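Local structure of Glyco_hydro_cc domain-containing protein (Pseudomonas viridiflava, 6UAV) at residues A[7-12]-A[182-187]; A[80-85]-A[96-101]; A[157-162]-A[168-173]; A[209-214]-A[221-226]. The protein probably hydrolyses internal linkages of beta-1,3-glucans, as a family GH128 (subgroup II) endo-beta-1,3-glucanase with an eight-stranded TIM-barrel fold. All coordinates share one frame; numbering follows the deposited sequence.

The four contacts sample one closed (beta/alpha)8 barrel from inside and outside. Contact 1 lies within it, between strands 6-9 and 180-185; contacts 2, 3 and 4 each fasten a strand to the helix beside it. Contacts 2 and 4 lie on opposite sides of the chain's centre, their own centres 24 Å apart, while those of contacts 1 and 4 are 9 Å apart. At the strand ends contacts 1, 2 and 3 converge: His160 ND1 hydrogen-bonds to Glu84 OE2 (2.6 Å), and Glu184 OE1 approaches Glu84 OE2 to 4.3 Å. Glu84, after strand 78-81, and Glu184, at the corner following 182-183, occupy positions consistent with the acid/base and nucleophile of clan GH-A barrels.

Contact 1 (A[7-12]-A[182-187]); sequences GVAYDV and VTEFAN
Backbone torsions bring Ala9 and Thr183 together: with psi near zero (-3°), Thr183 turns its carbonyl toward the methyl of Ala9, just before the chain bends at Glu184. The setting is the interior of a TIM barrel, where strands 6-9 and 180-185 are not neighbours in the sheet; strand 220-225 lies between them and hydrogen-bonds to both. They therefore meet through the barrel lumen, without a hydrogen bond between them. Ala9 CB comes to 3.5 Å from Thr183 O, a van der Waals approach of a methyl to a carbonyl oxygen. That oxygen is satisfied by Tyr29 OH, whose residue also packs on Ala9 and Glu184. The side chain of Glu184 leaves the corner with CG anti to the carbonyl carbon (chi1 -58°) and CD then fully extended (chi2 179°), which leaves CG nearest Ala9 and carries the carboxylate away from it. At its end OE1 is hydrogen-bonded to Tyr162 OH and OE2 to Trp31 NE1, so two partners fix the rotation of the group. The nearest CA atoms of the two segments, those of Ala9 and Glu184, are 6.3 Å apart. Beside the carbonyl contact, Ala9 CB also stands 4.4 Å from the aliphatic Glu184 CG.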
loop_
_atom_site.group_PDB
_atom_site.type_symbol
_atom_site.label_atom_id
_atom_site.label_comp_id
_atom_site.label_asym_id
_atom_site.label_seq_id
_atom_site.Cartn_x
_atom_site.Cartn_y
_atom_site.Cartn_z
ATOM N N GLY A 7 -7.332 4.856 2.527
ATOM C CA GLY A 7 -7.020 3.698 3.354
ATOM C C GLY A 7 -5.992 4.003 4.410
ATOM O O GLY A 7 -5.458 5.124 4.507
ATOM N N VAL A 8 -5.689 2.963 5.163
ATOM C CA VAL A 8 -4.643 3.012 6.209
ATOM C C VAL A 8 -3.782 1.768 6.057
ATOM O O VAL A 8 -4.331 0.689 5.917
ATOM C CB VAL A 8 -5.291 3.161 7.608
ATOM C CG1 VAL A 8 -4.211 3.310 8.672
ATOM C CG2 VAL A 8 -6.227 4.376 7.631
ATOM N N ALA A 9 -2.473 1.934 6.258
ATOM C CA ALA A 9 -1.479 0.846 6.272
ATOM C C ALA A 9 -1.184 0.512 7.721
ATOM O O ALA A 9 -0.497 1.311 8.354
ATOM C CB ALA A 9 -0.233 1.292 5.547
ATOM N N TYR A 10 -1.907 -0.429 8.299
ATOM C CA TYR A 10 -1.897 -0.678 9.757
ATOM C C TYR A 10 -2.583 -2.001 10.025
ATOM O O TYR A 10 -3.630 -2.231 9.463
ATOM C CB TYR A 10 -2.602 0.427 10.553
ATOM C CG TYR A 10 -2.550 0.302 12.051
ATOM C CD1 TYR A 10 -1.337 0.401 12.708
ATOM C CD2 TYR A 10 -3.691 0.137 12.809
ATOM C CE1 TYR A 10 -1.274 0.314 14.082
ATOM C CE2 TYR A 10 -3.634 -0.014 14.185
ATOM C CZ TYR A 10 -2.414 0.084 14.826
ATOM O OH TYR A 10 -2.277 0.005 16.201
ATOM N N ASP A 11 -2.073 -2.785 10.958
ATOM C CA ASP A 11 -2.745 -4.049 11.332
ATOM C C ASP A 11 -3.881 -3.719 12.313
ATOM O O ASP A 11 -3.772 -4.002 13.521
ATOM C CB ASP A 11 -1.741 -5.050 11.884
ATOM C CG ASP A 11 -2.319 -6.439 12.046
ATOM O OD1 ASP A 11 -3.330 -6.753 11.362
ATOM O OD2 ASP A 11 -1.676 -7.223 12.746
ATOM N N VAL A 12 -5.008 -3.249 11.774
ATOM C CA VAL A 12 -6.174 -2.897 12.624
ATOM C C VAL A 12 -6.603 -4.177 13.356
ATOM O O VAL A 12 -6.841 -5.226 12.683
ATOM C CB VAL A 12 -7.318 -2.356 11.785
ATOM C CG1 VAL A 12 -8.511 -2.100 12.664
ATOM C CG2 VAL A 12 -6.914 -1.108 11.030
ATOM N N VAL A 182 -0.915 3.902 -3.910
ATOM C CA VAL A 182 0.216 4.413 -3.106
ATOM C C VAL A 182 -0.032 3.870 -1.699
ATOM O O VAL A 182 -0.810 4.490 -0.955
ATOM C CB VAL A 182 0.267 5.948 -3.172
ATOM C CG1 VAL A 182 1.292 6.476 -2.195
ATOM C CG2 VAL A 182 0.549 6.473 -4.592
ATOM N N THR A 183 0.605 2.749 -1.341
ATOM C CA THR A 183 0.094 1.922 -0.217
ATOM C C THR A 183 0.804 2.240 1.097
ATOM O O THR A 183 0.472 1.653 2.118
ATOM C CB THR A 183 0.165 0.438 -0.597
ATOM O OG1 THR A 183 1.510 0.157 -0.985
ATOM C CG2 THR A 183 -0.798 0.130 -1.716
ATOM N N GLU A 184 1.779 3.129 1.057
ATOM C CA GLU A 184 2.366 3.756 2.258
ATOM C C GLU A 184 2.781 5.167 1.853
ATOM O O GLU A 184 3.532 5.360 0.848
ATOM C CB GLU A 184 3.629 3.097 2.820
ATOM C CG GLU A 184 3.453 1.641 3.192
ATOM C CD GLU A 184 4.684 0.964 3.719
ATOM O OE1 GLU A 184 5.676 1.653 4.117
ATOM O OE2 GLU A 184 4.704 -0.314 3.708
ATOM N N PHE A 185 2.327 6.154 2.619
ATOM C CA PHE A 185 2.843 7.533 2.486
ATOM C C PHE A 185 2.627 8.313 3.765
ATOM O O PHE A 185 1.805 7.977 4.600
ATOM C CB PHE A 185 2.246 8.290 1.306
ATOM C CG PHE A 185 0.819 8.711 1.426
ATOM C CD1 PHE A 185 -0.193 7.785 1.508
ATOM C CD2 PHE A 185 0.498 10.060 1.539
ATOM C CE1 PHE A 185 -1.520 8.167 1.632
ATOM C CE2 PHE A 185 -0.822 10.451 1.622
ATOM C CZ PHE A 185 -1.821 9.506 1.697
ATOM N N ALA A 186 3.510 9.286 3.913
ATOM C CA ALA A 186 3.546 10.299 4.985
ATOM C C ALA A 186 4.719 11.177 4.603
ATOM O O ALA A 186 5.516 10.745 3.723
ATOM C CB ALA A 186 3.741 9.590 6.304
ATOM N N ASN A 187 4.926 12.319 5.246
ATOM C CA ASN A 187 6.204 13.015 5.024
ATOM C C ASN A 187 7.094 12.949 6.257
ATOM O O ASN A 187 6.759 13.557 7.273
ATOM C CB ASN A 187 5.983 14.464 4.603
ATOM C CG ASN A 187 7.217 15.063 3.955
ATOM O OD1 ASN A 187 8.359 14.732 4.333
ATOM N ND2 ASN A 187 6.978 15.907 2.954
#

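Contact 2 (A[80-85]-A[96-101]); sequences LVINEP and QAAAQL
Ile82 carries this contact, set against Ala98 and Leu101 of helix 95-112, and the residues on either side of it show how a strand end is divided between barrel interior and outer shell. Leu80 and Val81 still belong to strand 78-81, and Val81 is directed toward the helix, where it rests on Trp102 and Leu105, a little beyond the residues 96-101. At Ile82 the backbone takes a positive phi (64°) as the strand gives way to loop. Its CG1 lies anti to the carbonyl carbon and CD1 continues outward in an extended chain (chi2 -161°), which makes the terminal methyl the touching atom. Ile82 CD1 lies 3.9 Å from Ala98 CB, and at 4.0 Å it also meets Leu101 CD2, the isoleucine and leucine reaching toward each other tip to tip. One methyl thus touches side chains nearly a helical turn apart, while Met93 and Trp102 add further apolar cover. Beyond Asn83, Glu84 OE2 is hydrogen-bonded to Asn122 ND2 and His160 ND1, and Pro85 packs on Pro119, Met121 and Trp135. This Asn-Glu-Pro sequence after the fourth strand is characteristic of clan GH-A TIM barrels, where its glutamate usually serves as acid/base; here Ile82, directly after the strand and just ahead of the motif, packs on the following helix.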
loop_
_atom_site.group_PDB
_atom_site.type_symbol
_atom_site.label_atom_id
_atom_site.label_comp_id
_atom_site.label_asym_id
_atom_site.label_seq_id
_atom_site.Cartn_x
_atom_site.Cartn_y
_atom_site.Cartn_z
ATOM N N LEU A 80 -2.465 -7.335 -3.074
ATOM C CA LEU A 80 -1.219 -6.587 -3.033
ATOM C C LEU A 80 -0.094 -7.604 -3.062
ATOM O O LEU A 80 -0.212 -8.662 -2.390
ATOM C CB LEU A 80 -1.160 -5.803 -1.731
ATOM C CG LEU A 80 -2.221 -4.715 -1.609
ATOM C CD1 LEU A 80 -2.254 -4.217 -0.157
ATOM C CD2 LEU A 80 -1.957 -3.583 -2.577
ATOM N N VAL A 81 0.935 -7.320 -3.842
ATOM C CA VAL A 81 2.067 -8.268 -3.935
ATOM C C VAL A 81 3.403 -7.554 -3.833
ATOM O O VAL A 81 3.584 -6.479 -4.451
ATOM C CB VAL A 81 1.932 -9.122 -5.209
ATOM C CG1 VAL A 81 0.688 -9.977 -5.229
ATOM C CG2 VAL A 81 2.026 -8.304 -6.491
ATOM N N ILE A 82 4.316 -8.212 -3.133
ATOM C CA ILE A 82 5.765 -7.907 -3.048
ATOM C C ILE A 82 6.038 -6.541 -2.400
ATOM O O ILE A 82 6.037 -5.514 -3.087
ATOM C CB ILE A 82 6.491 -8.077 -4.399
ATOM C CG1 ILE A 82 6.102 -9.411 -5.082
ATOM C CG2 ILE A 82 7.987 -7.981 -4.071
ATOM C CD1 ILE A 82 7.020 -9.934 -6.155
ATOM N N ASN A 83 6.350 -6.584 -1.107
ATOM C CA ASN A 83 6.566 -5.325 -0.315
ATOM C C ASN A 83 8.002 -4.825 -0.434
ATOM O O ASN A 83 8.847 -5.324 0.298
ATOM C CB ASN A 83 6.226 -5.531 1.151
ATOM C CG ASN A 83 6.105 -4.186 1.837
ATOM O OD1 ASN A 83 5.153 -3.457 1.593
ATOM N ND2 ASN A 83 7.065 -3.860 2.689
ATOM N N GLU A 84 8.271 -3.853 -1.302
ATOM C CA GLU A 84 9.606 -3.213 -1.414
ATOM C C GLU A 84 10.669 -4.239 -1.729
ATOM O O GLU A 84 11.593 -4.482 -0.947
ATOM C CB GLU A 84 9.883 -2.434 -0.125
ATOM C CG GLU A 84 8.966 -1.205 -0.019
ATOM C CD GLU A 84 9.401 -0.223 1.060
ATOM O OE1 GLU A 84 10.471 -0.473 1.693
ATOM O OE2 GLU A 84 8.689 0.740 1.262
ATOM N N PRO A 85 10.632 -4.852 -2.936
ATOM C CA PRO A 85 11.639 -5.837 -3.286
ATOM C C PRO A 85 13.054 -5.304 -3.326
ATOM O O PRO A 85 14.002 -6.060 -3.089
ATOM C CB PRO A 85 11.218 -6.303 -4.686
ATOM C CG PRO A 85 10.402 -5.131 -5.242
ATOM C CD PRO A 85 9.681 -4.550 -4.039
ATOM N N GLN A 96 15.122 -11.193 -10.819
ATOM C CA GLN A 96 14.918 -12.605 -11.207
ATOM C C GLN A 96 14.034 -13.306 -10.177
ATOM O O GLN A 96 13.167 -14.143 -10.573
ATOM C CB GLN A 96 16.243 -13.305 -11.438
ATOM C CG GLN A 96 16.927 -12.837 -12.724
ATOM C CD GLN A 96 16.324 -13.327 -14.015
ATOM O OE1 GLN A 96 15.402 -14.140 -14.008
ATOM N NE2 GLN A 96 16.833 -12.825 -15.143
ATOM N N ALA A 97 14.286 -13.071 -8.885
ATOM C CA ALA A 97 13.509 -13.795 -7.848
ATOM C C ALA A 97 12.052 -13.399 -8.006
ATOM O O ALA A 97 11.137 -14.268 -7.937
ATOM C CB ALA A 97 14.079 -13.537 -6.479
ATOM N N ALA A 98 11.757 -12.129 -8.314
ATOM C CA ALA A 98 10.357 -11.712 -8.463
ATOM C C ALA A 98 9.779 -12.317 -9.730
ATOM O O ALA A 98 8.615 -12.753 -9.729
ATOM C CB ALA A 98 10.222 -10.200 -8.395
ATOM N N ALA A 99 10.540 -12.325 -10.829
ATOM C CA ALA A 99 10.094 -12.983 -12.064
ATOM C C ALA A 99 9.764 -14.459 -11.767
ATOM O O ALA A 99 8.777 -14.935 -12.297
ATOM C CB ALA A 99 11.128 -12.839 -13.185
ATOM N N GLN A 100 10.605 -15.152 -10.992
ATOM C CA GLN A 100 10.369 -16.586 -10.671
ATOM C C GLN A 100 9.034 -16.756 -9.909
ATOM O O GLN A 100 8.280 -17.744 -10.169
ATOM C CB GLN A 100 11.555 -17.158 -9.881
ATOM C CG GLN A 100 11.431 -18.634 -9.493
ATOM C CD GLN A 100 12.784 -19.222 -9.133
ATOM O OE1 GLN A 100 13.770 -18.531 -8.957
ATOM N NE2 GLN A 100 12.882 -20.516 -8.984
ATOM N N LEU A 101 8.718 -15.884 -8.969
ATOM C CA LEU A 101 7.446 -15.938 -8.194
ATOM C C LEU A 101 6.259 -15.649 -9.112
ATOM O O LEU A 101 5.162 -16.121 -8.851
ATOM C CB LEU A 101 7.521 -14.954 -7.023
ATOM C CG LEU A 101 6.274 -14.844 -6.149
ATOM C CD1 LEU A 101 5.970 -16.161 -5.474
ATOM C CD2 LEU A 101 6.411 -13.744 -5.126
#

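Contact 3 (A[157-162]-A[168-173]); sequences LAFHWY and SMLDRL
Phe159 and Trp161, two residues apart on strand 156-161, hold out a pair of rings against Met169, Leu170 and Leu173 of helix 166-173. The layer is that of a beta-alpha-beta unit in a TIM barrel: the helix returns nearly antiparallel to its strand (151°), the two axes approaching to 10.3 Å, and packs on the outer face of the sheet. The Met169 side chain crosses those of Phe159 and Trp161 at about a right angle. Its first torsion (chi1 -70°, CG anti to the carbonyl carbon) places CG over the indole, and the bends at chi2 and chi3 keep SD and CE close to the rings. Met169 CG sits 3.7 Å from the centroid of the Trp161 six-membered ring, 12° off the normal, a CH-pi contact over the face. The sulfur follows more obliquely, with SD 4.5 Å from the same centroid, making a Met-aromatic contact. Met169 CE reaches across to touch both aromatic residues, whereas CB belongs to the phenylalanine, 3.6 Å from Phe159 CE2. The indole itself is held by a hydrogen bond from NE1 to Tyr164 O, and a glycerol, probably from the crystallisation liquor, is bound near its side chain. Around the phenyl ring the three helix residues all lie on the same side of its plane. Leu170 CD2 is 4.0 Å from Phe159 CD2. Leu173 reaches the other flank of the ring, its CD1 only 3.4 Å from Phe159 CD1, a tight contact.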
loop_
_atom_site.group_PDB
_atom_site.type_symbol
_atom_site.label_atom_id
_atom_site.label_comp_id
_atom_site.label_asym_id
_atom_site.label_seq_id
_atom_site.Cartn_x
_atom_site.Cartn_y
_atom_site.Cartn_z
ATOM N N LEU A 157 0.666 -0.822 -10.459
ATOM C CA LEU A 157 1.917 -0.764 -9.677
ATOM C C LEU A 157 1.573 -0.244 -8.279
ATOM O O LEU A 157 0.527 0.395 -8.089
ATOM C CB LEU A 157 2.931 0.143 -10.352
ATOM C CG LEU A 157 3.647 -0.488 -11.557
ATOM C CD1 LEU A 157 4.457 0.583 -12.280
ATOM C CD2 LEU A 157 4.561 -1.658 -11.132
ATOM N N ALA A 158 2.438 -0.489 -7.311
ATOM C CA ALA A 158 2.249 0.075 -5.963
ATOM C C ALA A 158 3.494 0.893 -5.647
ATOM O O ALA A 158 4.570 0.610 -6.172
ATOM C CB ALA A 158 1.881 -0.940 -4.914
ATOM N N PHE A 159 3.324 1.885 -4.781
ATOM C CA PHE A 159 4.422 2.789 -4.450
ATOM C C PHE A 159 4.298 3.208 -2.992
ATOM O O PHE A 159 3.194 3.367 -2.489
ATOM C CB PHE A 159 4.382 3.979 -5.409
ATOM C CG PHE A 159 5.695 4.718 -5.414
ATOM C CD1 PHE A 159 6.845 4.068 -5.800
ATOM C CD2 PHE A 159 5.802 6.026 -5.001
ATOM C CE1 PHE A 159 8.076 4.698 -5.767
ATOM C CE2 PHE A 159 7.036 6.649 -4.969
ATOM C CZ PHE A 159 8.163 5.984 -5.351
ATOM N N HIS A 160 5.442 3.381 -2.339
ATOM C CA HIS A 160 5.592 3.930 -0.993
ATOM C C HIS A 160 6.494 5.153 -1.063
ATOM O O HIS A 160 7.482 5.136 -1.809
ATOM C CB HIS A 160 6.313 2.890 -0.092
ATOM C CG HIS A 160 5.588 1.585 0.047
ATOM N ND1 HIS A 160 6.177 0.521 0.693
ATOM C CD2 HIS A 160 4.340 1.226 -0.291
ATOM C CE1 HIS A 160 5.286 -0.481 0.756
ATOM N NE2 HIS A 160 4.132 -0.065 0.137
ATOM N N TRP A 161 6.178 6.189 -0.290
ATOM C CA TRP A 161 6.997 7.410 -0.332
ATOM C C TRP A 161 6.803 8.172 0.983
ATOM O O TRP A 161 5.660 8.382 1.386
ATOM C CB TRP A 161 6.635 8.247 -1.546
ATOM C CG TRP A 161 7.740 9.182 -1.888
ATOM C CD1 TRP A 161 7.733 10.559 -1.769
ATOM C CD2 TRP A 161 9.022 8.814 -2.415
ATOM N NE1 TRP A 161 8.933 11.052 -2.186
ATOM C CE2 TRP A 161 9.742 10.014 -2.592
ATOM C CE3 TRP A 161 9.613 7.593 -2.795
ATOM C CZ2 TRP A 161 11.043 10.015 -3.068
ATOM C CZ3 TRP A 161 10.911 7.602 -3.250
ATOM C CH2 TRP A 161 11.604 8.808 -3.414
ATOM N N TYR A 162 7.927 8.552 1.583
ATOM C CA TYR A 162 8.002 9.241 2.896
ATOM C C TYR A 162 8.667 10.629 2.808
ATOM O O TYR A 162 9.324 11.082 3.737
ATOM C CB TYR A 162 8.741 8.305 3.856
ATOM C CG TYR A 162 7.897 7.130 4.268
ATOM C CD1 TYR A 162 7.814 6.006 3.455
ATOM C CD2 TYR A 162 7.095 7.177 5.402
ATOM C CE1 TYR A 162 7.053 4.908 3.830
ATOM C CE2 TYR A 162 6.318 6.099 5.789
ATOM C CZ TYR A 162 6.289 4.964 4.988
ATOM O OH TYR A 162 5.535 3.909 5.397
ATOM N N SER A 168 6.137 13.649 -8.447
ATOM C CA SER A 168 7.258 13.570 -9.406
ATOM C C SER A 168 7.653 12.084 -9.541
ATOM O O SER A 168 7.940 11.627 -10.683
ATOM C CB SER A 168 8.376 14.486 -8.982
ATOM O OG SER A 168 9.200 13.907 -7.999
ATOM N N MET A 169 7.567 11.325 -8.447
ATOM C CA MET A 169 7.915 9.900 -8.488
ATOM C C MET A 169 6.804 9.153 -9.266
ATOM O O MET A 169 7.116 8.252 -10.061
ATOM C CB MET A 169 8.108 9.337 -7.089
ATOM C CG MET A 169 9.334 9.836 -6.380
ATOM S SD MET A 169 10.869 9.728 -7.294
ATOM C CE MET A 169 11.147 7.974 -7.323
ATOM N N LEU A 170 5.533 9.486 -9.069
ATOM C CA LEU A 170 4.442 8.878 -9.871
ATOM C C LEU A 170 4.621 9.259 -11.343
ATOM O O LEU A 170 4.410 8.368 -12.220
ATOM C CB LEU A 170 3.076 9.269 -9.336
ATOM C CG LEU A 170 2.818 8.852 -7.879
ATOM C CD1 LEU A 170 1.426 9.299 -7.449
ATOM C CD2 LEU A 170 3.042 7.352 -7.644
ATOM N N ASP A 171 4.976 10.501 -11.648
ATOM C CA ASP A 171 5.215 10.879 -13.080
ATOM C C ASP A 171 6.333 10.022 -13.642
ATOM O O ASP A 171 6.189 9.485 -14.788
ATOM C CB ASP A 171 5.459 12.367 -13.252
ATOM C CG ASP A 171 4.220 13.216 -13.119
ATOM O OD1 ASP A 171 3.110 12.609 -12.982
ATOM O OD2 ASP A 171 4.365 14.476 -13.154
ATOM N N ARG A 172 7.437 9.880 -12.916
ATOM C CA ARG A 172 8.577 9.086 -13.418
ATOM C C ARG A 172 8.101 7.651 -13.671
ATOM O O ARG A 172 8.449 7.111 -14.737
ATOM C CB ARG A 172 9.772 9.205 -12.473
ATOM C CG ARG A 172 10.444 10.573 -12.534
ATOM C CD ARG A 172 11.113 11.060 -11.231
ATOM N NE ARG A 172 12.046 10.063 -10.719
ATOM C CZ ARG A 172 13.081 10.320 -9.911
ATOM N NH1 ARG A 172 13.881 9.336 -9.521
ATOM N NH2 ARG A 172 13.311 11.565 -9.512
ATOM N N LEU A 173 7.311 7.082 -12.754
ATOM C CA LEU A 173 6.891 5.651 -12.856
ATOM C C LEU A 173 5.745 5.459 -13.845
ATOM O O LEU A 173 5.449 4.327 -14.177
ATOM C CB LEU A 173 6.523 5.098 -11.487
ATOM C CG LEU A 173 7.712 4.907 -10.542
ATOM C CD1 LEU A 173 7.221 4.626 -9.149
ATOM C CD2 LEU A 173 8.613 3.794 -10.980
#

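Contact 4 (A[209-214]-A[221-226]); sequences EMVTML and FRYAWF
Tyr223 of strand 220-225 meets Leu214 with its root and Val211 with its tip, spanning nearly one turn of helix 200-216. Its first torsion puts CG between the backbone N and the carbonyl carbon (chi1 53°), a sterically demanding choice that sends the ring across the helix. From the beginning of the side chain, Tyr223 CB lies 3.8 Å from Leu214 CD1, and the same methyl is 3.9 Å from Tyr223 CG. One step further, Tyr223 CD2 turns to the root of the leucine, with Leu214 CB at 3.7 Å. This carbon remains the neighbour of Tyr223 CE2, though at 4.1 Å. The two side chains cross at a slant, and the leucine touches with both CB and CD1. At CZ the partner changes: Val211 CG1 stands 4.2 Å from Tyr223 CZ and then, closer, 3.5 Å from Tyr223 OH. Here the valine crosses the tyrosine at about a right angle, with CG1 as the touching branch. The buried hydroxyl does not rely on the methyl for a partner, since it hydrogen-bonds to Glu215 OE2 and Arg6 NE; two polar groups thereby fix the far end of the ring. Tyr253 of helix 248-255 packs on both Val211 and Tyr223, and Leu214 also leans on Val182 and Phe185 of strand 180-185. Packing of helix residues onto outward-facing strand residues in this way is the usual seam of a beta-alpha-beta crossover, here joining strands 180-185 and 220-225, the seventh and eighth of the TIM barrel.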
loop_
_atom_site.group_PDB
_atom_site.type_symbol
_atom_site.label_atom_id
_atom_site.label_comp_id
_atom_site.label_asym_id
_atom_site.label_seq_id
_atom_site.Cartn_x
_atom_site.Cartn_y
_atom_site.Cartn_z
ATOM N N GLU A 209 -1.776 18.283 1.321
ATOM C CA GLU A 209 -1.181 18.432 -0.034
ATOM C C GLU A 209 -1.170 17.063 -0.734
ATOM O O GLU A 209 -1.658 16.957 -1.850
ATOM C CB GLU A 209 0.244 18.985 0.045
ATOM C CG GLU A 209 0.221 20.477 -0.037
ATOM C CD GLU A 209 1.509 21.189 -0.406
ATOM O OE1 GLU A 209 2.522 20.508 -0.736
ATOM O OE2 GLU A 209 1.476 22.430 -0.313
ATOM N N MET A 210 -0.636 16.052 -0.066
ATOM C CA MET A 210 -0.471 14.714 -0.682
ATOM C C MET A 210 -1.849 14.112 -0.943
ATOM O O MET A 210 -2.027 13.568 -2.025
ATOM C CB MET A 210 0.365 13.817 0.206
ATOM C CG MET A 210 1.720 14.388 0.436
ATOM S SD MET A 210 2.784 13.419 1.639
ATOM C CE MET A 210 3.410 12.371 0.362
ATOM N N VAL A 211 -2.766 14.185 0.007
ATOM C CA VAL A 211 -4.108 13.572 -0.188
ATOM C C VAL A 211 -4.809 14.287 -1.341
ATOM O O VAL A 211 -5.454 13.595 -2.214
ATOM C CB VAL A 211 -4.951 13.607 1.116
ATOM C CG1 VAL A 211 -6.433 13.302 0.838
ATOM C CG2 VAL A 211 -4.386 12.628 2.099
ATOM N N THR A 212 -4.732 15.615 -1.399
ATOM C CA THR A 212 -5.424 16.357 -2.490
ATOM C C THR A 212 -4.856 15.885 -3.822
ATOM O O THR A 212 -5.626 15.733 -4.802
ATOM C CB THR A 212 -5.283 17.867 -2.350
ATOM O OG1 THR A 212 -5.906 18.216 -1.117
ATOM C CG2 THR A 212 -5.923 18.625 -3.488
ATOM N N MET A 213 -3.542 15.783 -3.886
ATOM C CA MET A 213 -2.872 15.401 -5.142
ATOM C C MET A 213 -3.313 13.972 -5.521
ATOM O O MET A 213 -3.689 13.768 -6.710
ATOM C CB MET A 213 -1.362 15.531 -4.952
ATOM C CG MET A 213 -0.545 15.144 -6.162
ATOM S SD MET A 213 -0.180 13.385 -6.204
ATOM C CE MET A 213 0.882 13.225 -4.777
ATOM N N LEU A 214 -3.375 13.042 -4.563
ATOM C CA LEU A 214 -3.683 11.622 -4.853
ATOM C C LEU A 214 -5.160 11.485 -5.234
ATOM O O LEU A 214 -5.434 10.695 -6.119
ATOM C CB LEU A 214 -3.317 10.742 -3.678
ATOM C CG LEU A 214 -1.828 10.657 -3.368
ATOM C CD1 LEU A 214 -1.625 9.930 -2.037
ATOM C CD2 LEU A 214 -1.005 9.960 -4.481
ATOM N N PHE A 221 -5.700 4.774 -7.809
ATOM C CA PHE A 221 -6.977 4.134 -7.433
ATOM C C PHE A 221 -7.163 4.140 -5.921
ATOM O O PHE A 221 -8.274 4.314 -5.499
ATOM C CB PHE A 221 -7.009 2.683 -7.934
ATOM C CG PHE A 221 -8.293 1.951 -7.635
ATOM C CD1 PHE A 221 -9.429 2.180 -8.402
ATOM C CD2 PHE A 221 -8.397 1.073 -6.557
ATOM C CE1 PHE A 221 -10.627 1.519 -8.111
ATOM C CE2 PHE A 221 -9.583 0.391 -6.300
ATOM C CZ PHE A 221 -10.700 0.629 -7.066
ATOM N N ARG A 222 -6.096 3.959 -5.146
ATOM C CA ARG A 222 -6.200 3.851 -3.687
ATOM C C ARG A 222 -4.869 4.312 -3.092
ATOM O O ARG A 222 -3.803 4.303 -3.800
ATOM C CB ARG A 222 -6.545 2.429 -3.230
ATOM C CG ARG A 222 -8.040 2.127 -3.215
ATOM C CD ARG A 222 -8.505 0.813 -2.622
ATOM N NE ARG A 222 -9.912 0.880 -2.210
ATOM C CZ ARG A 222 -10.571 -0.112 -1.614
ATOM N NH1 ARG A 222 -9.976 -1.283 -1.418
ATOM N NH2 ARG A 222 -11.805 0.092 -1.187
ATOM N N TYR A 223 -4.954 4.809 -1.882
ATOM C CA TYR A 223 -3.760 5.161 -1.103
ATOM C C TYR A 223 -3.989 4.757 0.346
ATOM O O TYR A 223 -5.107 4.648 0.782
ATOM C CB TYR A 223 -3.404 6.653 -1.230
ATOM C CG TYR A 223 -4.520 7.614 -0.918
ATOM C CD1 TYR A 223 -4.843 7.934 0.388
ATOM C CD2 TYR A 223 -5.300 8.152 -1.910
ATOM C CE1 TYR A 223 -5.820 8.852 0.707
ATOM C CE2 TYR A 223 -6.345 9.009 -1.607
ATOM C CZ TYR A 223 -6.647 9.315 -0.295
ATOM O OH TYR A 223 -7.676 10.132 0.067
ATOM N N ALA A 224 -2.885 4.637 1.065
ATOM C CA ALA A 224 -2.945 4.266 2.466
ATOM C C ALA A 224 -1.888 5.019 3.243
ATOM O O ALA A 224 -0.690 4.898 2.954
ATOM C CB ALA A 224 -2.746 2.797 2.586
ATOM N N TRP A 225 -2.380 5.731 4.243
ATOM C CA TRP A 225 -1.507 6.503 5.146
ATOM C C TRP A 225 -0.744 5.564 6.077
ATOM O O TRP A 225 -1.355 4.632 6.692
ATOM C CB TRP A 225 -2.327 7.547 5.920
ATOM C CG TRP A 225 -1.502 8.418 6.812
ATOM C CD1 TRP A 225 -1.174 8.221 8.119
ATOM C CD2 TRP A 225 -0.830 9.613 6.405
ATOM N NE1 TRP A 225 -0.365 9.230 8.572
ATOM C CE2 TRP A 225 -0.157 10.120 7.535
ATOM C CE3 TRP A 225 -0.803 10.329 5.211
ATOM C CZ2 TRP A 225 0.652 11.253 7.459
ATOM C CZ3 TRP A 225 -0.079 11.503 5.164
ATOM C CH2 TRP A 225 0.656 11.940 6.264
ATOM N N PHE A 226 0.512 5.896 6.327
ATOM C CA PHE A 226 1.339 5.219 7.349
ATOM C C PHE A 226 1.421 6.153 8.566
ATOM O O PHE A 226 2.044 7.204 8.447
ATOM C CB PHE A 226 2.720 4.873 6.806
ATOM C CG PHE A 226 3.457 3.955 7.723
ATOM C CD1 PHE A 226 4.161 4.485 8.777
ATOM C CD2 PHE A 226 3.319 2.579 7.645
ATOM C CE1 PHE A 226 4.796 3.674 9.685
ATOM C CE2 PHE A 226 3.959 1.746 8.539
ATOM C CZ PHE A 226 4.708 2.311 9.543
#